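Local structure of AztD protein (Citrobacter koseri, 6CMK) at residues 35-40 and 94-99; 52-57 and 357-362; 72-77 and 127-132. The protein acts as a periplasmic zinc chaperone that hands one zinc ion directly to the solute-binding protein AztC of the AztABCD zinc transport system. All blocks are in the same frame, centred on the assembly; numbering follows the deposited sequence.

Contact 1. Residues 35-40 and 94-99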
loop_
_atom_site.group_PDB
_atom_site.type_symbol
_atom_site.label_atom_id
_atom_site.label_comp_id
_atom_site.label_asym_id
_atom_site.label_seq_id
_atom_site.Cartn_x
_atom_site.Cartn_y
_atom_site.Cartn_z
ATOM N N ALA B 35 -13.924 8.948 0.231
ATOM C CA ALA B 35 -15.059 8.212 0.773
ATOM C C ALA B 35 -14.592 7.359 1.936
ATOM O O ALA B 35 -13.614 6.612 1.811
ATOM C CB ALA B 35 -15.726 7.337 -0.296
ATOM N N TRP B 36 -15.289 7.487 3.063
ATOM C CA TRP B 36 -15.034 6.677 4.245
ATOM C C TRP B 36 -16.365 6.257 4.853
ATOM O O TRP B 36 -17.326 7.032 4.857
ATOM C CB TRP B 36 -14.228 7.429 5.302
ATOM C CG TRP B 36 -12.808 7.787 4.921
ATOM C CD1 TRP B 36 -12.415 8.776 4.071
ATOM C CD2 TRP B 36 -11.610 7.190 5.421
ATOM N NE1 TRP B 36 -11.044 8.831 3.998
ATOM C CE2 TRP B 36 -10.524 7.862 4.816
ATOM C CE3 TRP B 36 -11.344 6.151 6.309
ATOM C CZ2 TRP B 36 -9.208 7.528 5.081
ATOM C CZ3 TRP B 36 -10.030 5.824 6.568
ATOM C CH2 TRP B 36 -8.981 6.510 5.952
ATOM N N ARG B 37 -16.407 5.038 5.388
ATOM C CA ARG B 37 -17.633 4.474 5.932
ATOM C C ARG B 37 -17.369 3.835 7.282
ATOM O O ARG B 37 -16.325 3.214 7.494
ATOM C CB ARG B 37 -18.223 3.455 4.965
ATOM C CG ARG B 37 -18.796 4.132 3.748
ATOM C CD ARG B 37 -19.172 3.169 2.657
ATOM N NE ARG B 37 -19.659 3.906 1.501
ATOM C CZ ARG B 37 -20.164 3.350 0.411
ATOM N NH1 ARG B 37 -20.247 2.035 0.313
ATOM N NH2 ARG B 37 -20.588 4.118 -0.584
ATOM N N LEU B 38 -18.318 4.024 8.194
ATOM C CA LEU B 38 -18.328 3.371 9.490
ATOM C C LEU B 38 -19.245 2.162 9.444
ATOM O O LEU B 38 -20.322 2.207 8.845
ATOM C CB LEU B 38 -18.833 4.307 10.588
ATOM C CG LEU B 38 -18.211 5.696 10.664
ATOM C CD1 LEU B 38 -18.916 6.525 11.750
ATOM C CD2 LEU B 38 -16.732 5.574 10.931
ATOM N N PHE B 39 -18.832 1.102 10.123
ATOM C CA PHE B 39 -19.661 -0.076 10.325
ATOM C C PHE B 39 -19.792 -0.271 11.824
ATOM O O PHE B 39 -18.782 -0.385 12.524
ATOM C CB PHE B 39 -19.045 -1.287 9.623
ATOM C CG PHE B 39 -18.961 -1.109 8.140
ATOM C CD1 PHE B 39 -17.956 -0.339 7.590
ATOM C CD2 PHE B 39 -19.923 -1.644 7.306
ATOM C CE1 PHE B 39 -17.887 -0.132 6.233
ATOM C CE2 PHE B 39 -19.858 -1.443 5.941
ATOM C CZ PHE B 39 -18.842 -0.686 5.410
ATOM N N ILE B 40 -21.031 -0.262 12.316
ATOM C CA ILE B 40 -21.302 -0.149 13.742
ATOM C C ILE B 40 -22.259 -1.258 14.142
ATOM O O ILE B 40 -23.371 -1.350 13.607
ATOM C CB ILE B 40 -21.891 1.219 14.111
ATOM C CG1 ILE B 40 -21.028 2.362 13.559
ATOM C CG2 ILE B 40 -22.000 1.342 15.616
ATOM C CD1 ILE B 40 -21.803 3.271 12.648
ATOM N N SER B 94 -17.971 -3.656 1.649
ATOM C CA SER B 94 -18.017 -2.290 2.152
ATOM C C SER B 94 -18.485 -1.310 1.090
ATOM O O SER B 94 -19.042 -0.253 1.420
ATOM C CB SER B 94 -16.639 -1.886 2.648
ATOM O OG SER B 94 -15.759 -1.730 1.545
ATOM N N GLY B 95 -18.251 -1.627 -0.176
ATOM C CA GLY B 95 -18.571 -0.726 -1.254
ATOM C C GLY B 95 -17.484 0.274 -1.569
ATOM O O GLY B 95 -17.717 1.180 -2.376
ATOM N N ILE B 96 -16.317 0.163 -0.940
ATOM C CA ILE B 96 -15.177 1.021 -1.240
ATOM C C ILE B 96 -13.987 0.122 -1.522
ATOM O O ILE B 96 -13.608 -0.696 -0.677
ATOM C CB ILE B 96 -14.852 1.997 -0.095
ATOM C CG1 ILE B 96 -16.051 2.914 0.176
ATOM C CG2 ILE B 96 -13.614 2.817 -0.462
ATOM C CD1 ILE B 96 -15.903 3.807 1.408
ATOM N N ALA B 97 -13.398 0.269 -2.706
ATOM C CA ALA B 97 -12.227 -0.501 -3.066
ATOM C C ALA B 97 -11.303 0.369 -3.906
ATOM O O ALA B 97 -11.733 1.344 -4.530
ATOM C CB ALA B 97 -12.617 -1.782 -3.822
ATOM N N PHE B 98 -10.024 0.014 -3.901
ATOM C CA PHE B 98 -9.003 0.803 -4.568
ATOM C C PHE B 98 -8.194 -0.021 -5.557
ATOM O O PHE B 98 -8.121 -1.253 -5.480
ATOM C CB PHE B 98 -8.052 1.434 -3.556
ATOM C CG PHE B 98 -8.725 2.396 -2.630
ATOM C CD1 PHE B 98 -8.977 3.702 -3.026
ATOM C CD2 PHE B 98 -9.123 1.984 -1.363
ATOM C CE1 PHE B 98 -9.596 4.609 -2.160
ATOM C CE2 PHE B 98 -9.742 2.881 -0.503
ATOM C CZ PHE B 98 -9.986 4.181 -0.902
ATOM N N HIS B 99 -7.607 0.695 -6.513
ATOM C CA HIS B 99 -6.607 0.152 -7.419
ATOM C C HIS B 99 -5.328 0.965 -7.277
ATOM O O HIS B 99 -5.363 2.198 -7.359
ATOM C CB HIS B 99 -7.089 0.189 -8.866
ATOM C CG HIS B 99 -8.344 -0.584 -9.103
ATOM N ND1 HIS B 99 -8.366 -1.960 -9.169
ATOM C CD2 HIS B 99 -9.621 -0.175 -9.288
ATOM C CE1 HIS B 99 -9.605 -2.365 -9.383
ATOM N NE2 HIS B 99 -10.385 -1.302 -9.460
#
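Arg37 lies across Ile96 and ends on the backbone carbonyl of Ser94. Its chain is extended from CG to NE and crosses the isoleucine obliquely. CD of Arg37 rests 3.6 Å from CD1 of Ile96. Further out, CG1 of Ile96 sits over one face of the guanidinium, toward its rim. NH1 of Arg37 donates to O of Ser94 at 2.8 Å, in the carbonyl plane and on a lone pair. The N-H...O angle is 142°, so the bond is bent. NH1 also bonds to the carbonyl of Asp110.

Strand 35-40 and strand 96-99 belong to adjacent sheets, which fits neighbouring blades of the beta propeller. The axes of these short segments approach to 8.7 Å, with their N-to-C directions 141° apart. Side chains rather than backbone bonds join them.

CD1 of Ile96 is closely packed. It touches CG and CD of Arg37 and O of Ala35, and lies 3.9 Å from CB of Ala35. The Phe39 ring meets Ser94 mainly through CZ, 3.7 Å from both CA and CB of Ser94. OG of Ser94 accepts from N of Ile96 at 3.2 Å in an ST turn and bonds to the carbonyl of Gly76. The looser side holds Gly95, partly exposed beside NH1 of Arg37, and Phe98, also partly exposed, whose ring stays 5.1 Å or more from strand 35-40.

Contact 2. Residues 52-57 and 357-362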
loop_
_atom_site.group_PDB
_atom_site.type_symbol
_atom_site.label_atom_id
_atom_site.label_comp_id
_atom_site.label_asym_id
_atom_site.label_seq_id
_atom_site.Cartn_x
_atom_site.Cartn_y
_atom_site.Cartn_z
ATOM N N ASP B 52 -21.999 6.975 6.528
ATOM C CA ASP B 52 -20.982 7.774 5.854
ATOM C C ASP B 52 -20.186 8.536 6.904
ATOM O O ASP B 52 -20.743 9.354 7.639
ATOM C CB ASP B 52 -21.644 8.729 4.862
ATOM C CG ASP B 52 -20.641 9.497 4.014
ATOM O OD1 ASP B 52 -19.492 9.739 4.450
ATOM O OD2 ASP B 52 -21.013 9.867 2.885
ATOM N N ALA B 53 -18.888 8.251 6.995
ATOM C CA ALA B 53 -18.085 8.829 8.068
ATOM C C ALA B 53 -17.937 10.337 7.918
ATOM O O ALA B 53 -17.717 11.041 8.909
ATOM C CB ALA B 53 -16.701 8.184 8.102
ATOM N N LEU B 54 -18.033 10.852 6.693
ATOM C CA LEU B 54 -17.700 12.254 6.467
ATOM C C LEU B 54 -18.850 13.194 6.833
ATOM O O LEU B 54 -18.600 14.349 7.197
ATOM C CB LEU B 54 -17.262 12.440 5.010
ATOM C CG LEU B 54 -16.187 11.446 4.531
ATOM C CD1 LEU B 54 -15.701 11.781 3.127
ATOM C CD2 LEU B 54 -14.993 11.368 5.484
ATOM N N ASP B 55 -20.101 12.734 6.770
ATOM C CA ASP B 55 -21.229 13.576 7.162
ATOM C C ASP B 55 -22.268 12.865 8.021
ATOM O O ASP B 55 -23.259 13.496 8.408
ATOM C CB ASP B 55 -21.923 14.163 5.921
ATOM C CG ASP B 55 -22.573 13.104 5.057
ATOM O OD1 ASP B 55 -22.514 11.909 5.414
ATOM O OD2 ASP B 55 -23.154 13.471 4.019
ATOM N N GLY B 56 -22.093 11.583 8.319
ATOM C CA GLY B 56 -22.939 10.926 9.286
ATOM C C GLY B 56 -24.258 10.391 8.779
ATOM O O GLY B 56 -25.070 9.948 9.598
ATOM N N ASP B 57 -24.513 10.384 7.473
ATOM C CA ASP B 57 -25.827 9.917 7.061
ATOM C C ASP B 57 -25.829 8.398 6.894
ATOM O O ASP B 57 -24.795 7.754 6.672
ATOM C CB ASP B 57 -26.327 10.619 5.790
ATOM C CG ASP B 57 -25.443 10.393 4.582
ATOM O OD1 ASP B 57 -24.473 9.617 4.671
ATOM O OD2 ASP B 57 -25.736 11.003 3.530
ATOM N N VAL B 357 -11.098 5.265 13.593
ATOM C CA VAL B 357 -10.490 6.419 12.933
ATOM C C VAL B 357 -10.825 6.371 11.448
ATOM O O VAL B 357 -10.665 5.329 10.811
ATOM C CB VAL B 357 -8.961 6.454 13.122
ATOM C CG1 VAL B 357 -8.389 7.736 12.508
ATOM C CG2 VAL B 357 -8.585 6.363 14.591
ATOM N N ALA B 358 -11.270 7.504 10.899
ATOM C CA ALA B 358 -11.521 7.635 9.470
ATOM C C ALA B 358 -11.075 9.018 9.028
ATOM O O ALA B 358 -11.481 10.020 9.624
ATOM C CB ALA B 358 -13.001 7.436 9.121
ATOM N N ASP B 359 -10.245 9.065 7.983
ATOM C CA ASP B 359 -9.762 10.318 7.388
ATOM C C ASP B 359 -9.106 11.132 8.501
ATOM O O ASP B 359 -8.162 10.636 9.136
ATOM C CB ASP B 359 -10.923 11.006 6.663
ATOM C CG ASP B 359 -10.456 11.993 5.614
ATOM O OD1 ASP B 359 -9.287 11.900 5.182
ATOM O OD2 ASP B 359 -11.255 12.866 5.223
ATOM N N ASN B 360 -9.561 12.346 8.779
ATOM C CA ASN B 360 -8.947 13.178 9.807
ATOM C C ASN B 360 -9.833 13.294 11.041
ATOM O O ASN B 360 -9.797 14.300 11.752
ATOM C CB ASN B 360 -8.627 14.550 9.226
ATOM C CG ASN B 360 -7.644 14.466 8.071
ATOM O OD1 ASN B 360 -6.806 13.554 8.015
ATOM N ND2 ASN B 360 -7.746 15.403 7.134
ATOM N N LYS B 361 -10.625 12.257 11.306
ATOM C CA LYS B 361 -11.581 12.261 12.398
ATOM C C LYS B 361 -11.447 10.992 13.227
ATOM O O LYS B 361 -11.095 9.916 12.720
ATOM C CB LYS B 361 -13.019 12.377 11.878
ATOM C CG LYS B 361 -13.332 13.718 11.262
ATOM C CD LYS B 361 -14.675 13.692 10.565
ATOM C CE LYS B 361 -15.172 15.094 10.259
ATOM N NZ LYS B 361 -16.598 15.095 9.829
ATOM N N ILE B 362 -11.756 11.139 14.508
ATOM C CA ILE B 362 -11.816 10.044 15.463
ATOM C C ILE B 362 -13.263 9.880 15.901
ATOM O O ILE B 362 -13.969 10.871 16.133
ATOM C CB ILE B 362 -10.909 10.305 16.680
ATOM C CG1 ILE B 362 -9.463 10.562 16.233
ATOM C CG2 ILE B 362 -10.957 9.108 17.628
ATOM C CD1 ILE B 362 -8.602 11.141 17.339
HETATM O O HOH W 1 -18.607 13.006 10.769
#
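Lys361 reaches from a beta hairpin toward the carbonyls of Ala53 and Leu54. Its CB points toward segment 52-57. CG lies beside the backbone N (chi1 -68°), and the extended chain beyond it carries NZ to the carbonyls. CB, CG, CD and CE span the gap without a close contact to the segment. The tip does the bonding. NZ of Lys361 makes a weak, long hydrogen bond to O of Leu54 at 3.4 Å. NZ also donates to a water at 3.0 Å, and this water donates to O of Ala53 at 2.8 Å. The ammonium thus links to two successive carbonyls, weakly to Leu54 and through water to Ala53. O of Ala53 has a further partner in the hydroxyl of Tyr363.

Beside this polar bridge, CB of Ala53 meets CB of Ala358 at 3.9 Å. Trp36 packs against both alanines. Leu54 crosses Asp359 at about a right angle, with CD2 of Leu54 4.0 Å from OD2 of Asp359. Within segment 52-57, OD1 of Asp52 accepts from N of Leu54 in an Asx turn.

Ala358 to Lys361 form a type II' beta turn. The arrangement is that of two beta-hairpin turns meeting between neighbouring blades of a propeller.

Contact 3. Residues 72-77 and 127-132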
loop_
_atom_site.group_PDB
_atom_site.type_symbol
_atom_site.label_atom_id
_atom_site.label_comp_id
_atom_site.label_asym_id
_atom_site.label_seq_id
_atom_site.Cartn_x
_atom_site.Cartn_y
_atom_site.Cartn_z
ATOM N N ARG B 72 -12.400 -5.566 9.794
ATOM C CA ARG B 72 -12.226 -5.179 8.404
ATOM C C ARG B 72 -11.041 -5.916 7.806
ATOM O O ARG B 72 -10.111 -6.312 8.508
ATOM C CB ARG B 72 -12.001 -3.669 8.251
ATOM C CG ARG B 72 -10.785 -3.125 8.988
ATOM C CD ARG B 72 -10.357 -1.762 8.449
ATOM N NE ARG B 72 -9.656 -1.870 7.167
ATOM C CZ ARG B 72 -9.256 -0.822 6.450
ATOM N NH1 ARG B 72 -9.492 0.412 6.875
ATOM N NH2 ARG B 72 -8.609 -1.001 5.308
ATOM N N SER B 73 -11.083 -6.076 6.488
ATOM C CA SER B 73 -9.936 -6.580 5.755
ATOM C C SER B 73 -8.909 -5.471 5.572
ATOM O O SER B 73 -9.218 -4.283 5.682
ATOM C CB SER B 73 -10.350 -7.102 4.386
ATOM O OG SER B 73 -10.752 -6.023 3.563
ATOM N N GLU B 74 -7.676 -5.877 5.281
ATOM C CA GLU B 74 -6.636 -4.893 4.985
ATOM C C GLU B 74 -7.008 -4.030 3.784
ATOM O O GLU B 74 -6.799 -2.809 3.803
ATOM C CB GLU B 74 -5.300 -5.599 4.753
ATOM C CG GLU B 74 -4.712 -6.197 6.013
ATOM C CD GLU B 74 -3.296 -6.694 5.855
ATOM O OE1 GLU B 74 -2.927 -7.156 4.748
ATOM O OE2 GLU B 74 -2.548 -6.623 6.859
ATOM N N SER B 75 -7.549 -4.642 2.725
ATOM C CA SER B 75 -7.957 -3.878 1.553
ATOM C C SER B 75 -9.097 -2.929 1.864
ATOM O O SER B 75 -9.320 -1.983 1.100
ATOM C CB SER B 75 -8.399 -4.809 0.423
ATOM O OG SER B 75 -9.700 -5.322 0.668
ATOM N N GLY B 76 -9.848 -3.197 2.938
ATOM C CA GLY B 76 -11.054 -2.474 3.266
ATOM C C GLY B 76 -12.270 -2.834 2.440
ATOM O O GLY B 76 -13.321 -2.207 2.616
ATOM N N ALA B 77 -12.172 -3.816 1.545
ATOM C CA ALA B 77 -13.304 -4.126 0.689
ATOM C C ALA B 77 -14.339 -4.996 1.392
ATOM O O ALA B 77 -15.490 -5.039 0.947
ATOM C CB ALA B 77 -12.834 -4.816 -0.594
ATOM N N PHE B 127 -10.850 -13.582 14.487
ATOM C CA PHE B 127 -10.761 -13.424 13.045
ATOM C C PHE B 127 -9.425 -12.768 12.735
ATOM O O PHE B 127 -9.051 -11.788 13.385
ATOM C CB PHE B 127 -11.923 -12.563 12.542
ATOM C CG PHE B 127 -11.804 -12.132 11.112
ATOM C CD1 PHE B 127 -11.066 -11.008 10.766
ATOM C CD2 PHE B 127 -12.475 -12.820 10.112
ATOM C CE1 PHE B 127 -10.973 -10.613 9.450
ATOM C CE2 PHE B 127 -12.386 -12.413 8.793
ATOM C CZ PHE B 127 -11.639 -11.311 8.465
ATOM N N VAL B 128 -8.695 -13.322 11.769
ATOM C CA VAL B 128 -7.450 -12.724 11.295
ATOM C C VAL B 128 -7.468 -12.721 9.777
ATOM O O VAL B 128 -7.673 -13.767 9.151
ATOM C CB VAL B 128 -6.199 -13.471 11.796
ATOM C CG1 VAL B 128 -4.943 -12.788 11.246
ATOM C CG2 VAL B 128 -6.139 -13.516 13.306
ATOM N N GLU B 129 -7.230 -11.555 9.187
ATOM C CA GLU B 129 -7.063 -11.435 7.747
ATOM C C GLU B 129 -5.766 -10.697 7.459
ATOM O O GLU B 129 -5.401 -9.756 8.173
ATOM C CB GLU B 129 -8.248 -10.714 7.108
ATOM C CG GLU B 129 -8.176 -10.586 5.593
ATOM C CD GLU B 129 -7.390 -9.373 5.133
ATOM O OE1 GLU B 129 -7.239 -8.418 5.929
ATOM O OE2 GLU B 129 -6.957 -9.363 3.960
ATOM N N ARG B 130 -5.047 -11.152 6.437
ATOM C CA ARG B 130 -3.877 -10.419 5.976
ATOM C C ARG B 130 -3.627 -10.758 4.518
ATOM O O ARG B 130 -3.678 -11.924 4.126
ATOM C CB ARG B 130 -2.635 -10.729 6.828
ATOM C CG ARG B 130 -2.386 -12.209 7.107
ATOM C CD ARG B 130 -1.205 -12.401 8.065
ATOM N NE ARG B 130 0.025 -11.817 7.530
ATOM C CZ ARG B 130 0.786 -12.377 6.592
ATOM N NH1 ARG B 130 0.458 -13.542 6.083
ATOM N NH2 ARG B 130 1.873 -11.763 6.158
ATOM N N GLN B 131 -3.383 -9.721 3.711
ATOM C CA GLN B 131 -3.060 -9.892 2.290
ATOM C C GLN B 131 -4.148 -10.658 1.537
ATOM O O GLN B 131 -3.881 -11.300 0.514
ATOM C CB GLN B 131 -1.705 -10.574 2.127
ATOM C CG GLN B 131 -0.604 -9.858 2.879
ATOM C CD GLN B 131 0.728 -10.556 2.775
ATOM O OE1 GLN B 131 0.809 -11.789 2.736
ATOM N NE2 GLN B 131 1.786 -9.770 2.739
ATOM N N GLY B 132 -5.386 -10.557 2.009
ATOM C CA GLY B 132 -6.498 -11.249 1.407
ATOM C C GLY B 132 -6.727 -12.638 1.956
ATOM O O GLY B 132 -7.771 -13.236 1.667
HETATM O O HOH W 2 -7.590 -7.392 8.519
HETATM O O HOH W 3 -7.362 -7.495 2.153
#
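The turn between strands 69-72 and 78-83 meets the end of strand 124-130, a hairpin loop of one propeller sheet against the first strand of the next. Two glutamates, one from each segment, cross obliquely, each accepting from a backbone N-H of the other segment. N of Glu74 donates to OE1 of Glu129 at 2.7 Å, from above the carboxylate plane. In return, N of Gln131 donates to OE1 of Glu74 at 2.8 Å, again from above the plane.

The chain of Glu129 is bent at chi2 (-86°), which turns its CD aside from an extended course. OE1 of Glu129 lies 3.3 Å from CA of Ser73. OE2 of Glu129 accepts from N of Gly132 at 2.8 Å. A water also donates to OE2 at 2.6 Å and accepts from N of Ser75. The two carboxylate planes stand 77° apart. OE1 of Glu74 is 4.6 Å from OE1 of Glu129, and these like charges are probably eased by the N-H donors.

Within the turn, NE of Arg72 donates to O of Ser73 at 2.9 Å. NE2 of Gln131 bonds to Gln295 and Asp278 of the second subunit. Reciprocal carboxylate-to-backbone bonds here join a hairpin loop of one propeller blade to the first strand of the next and the turn after it.

Contact 1 is buried, whereas contacts 2 and 3 are only partly so. Contacts 1 and 2 share the first sheet: strand 32-42 supplies one side of contact 1, and the loop after strand 47-52 supplies one side of contact 2. Trp36 joins them by packing on Ala358 and Asp359. Contacts 1 and 3 share the second sheet, where Ser94 bonds to Gly76 and Ala77. Contacts 2 and 3 do not touch. The chemistry follows the place. The core contact is largely apolar around one arginine bond, contact 2 relies on a lysine and a water, and contact 3 is ruled by carboxylates. Together they join the first sheet to both its neighbours and the second to the third.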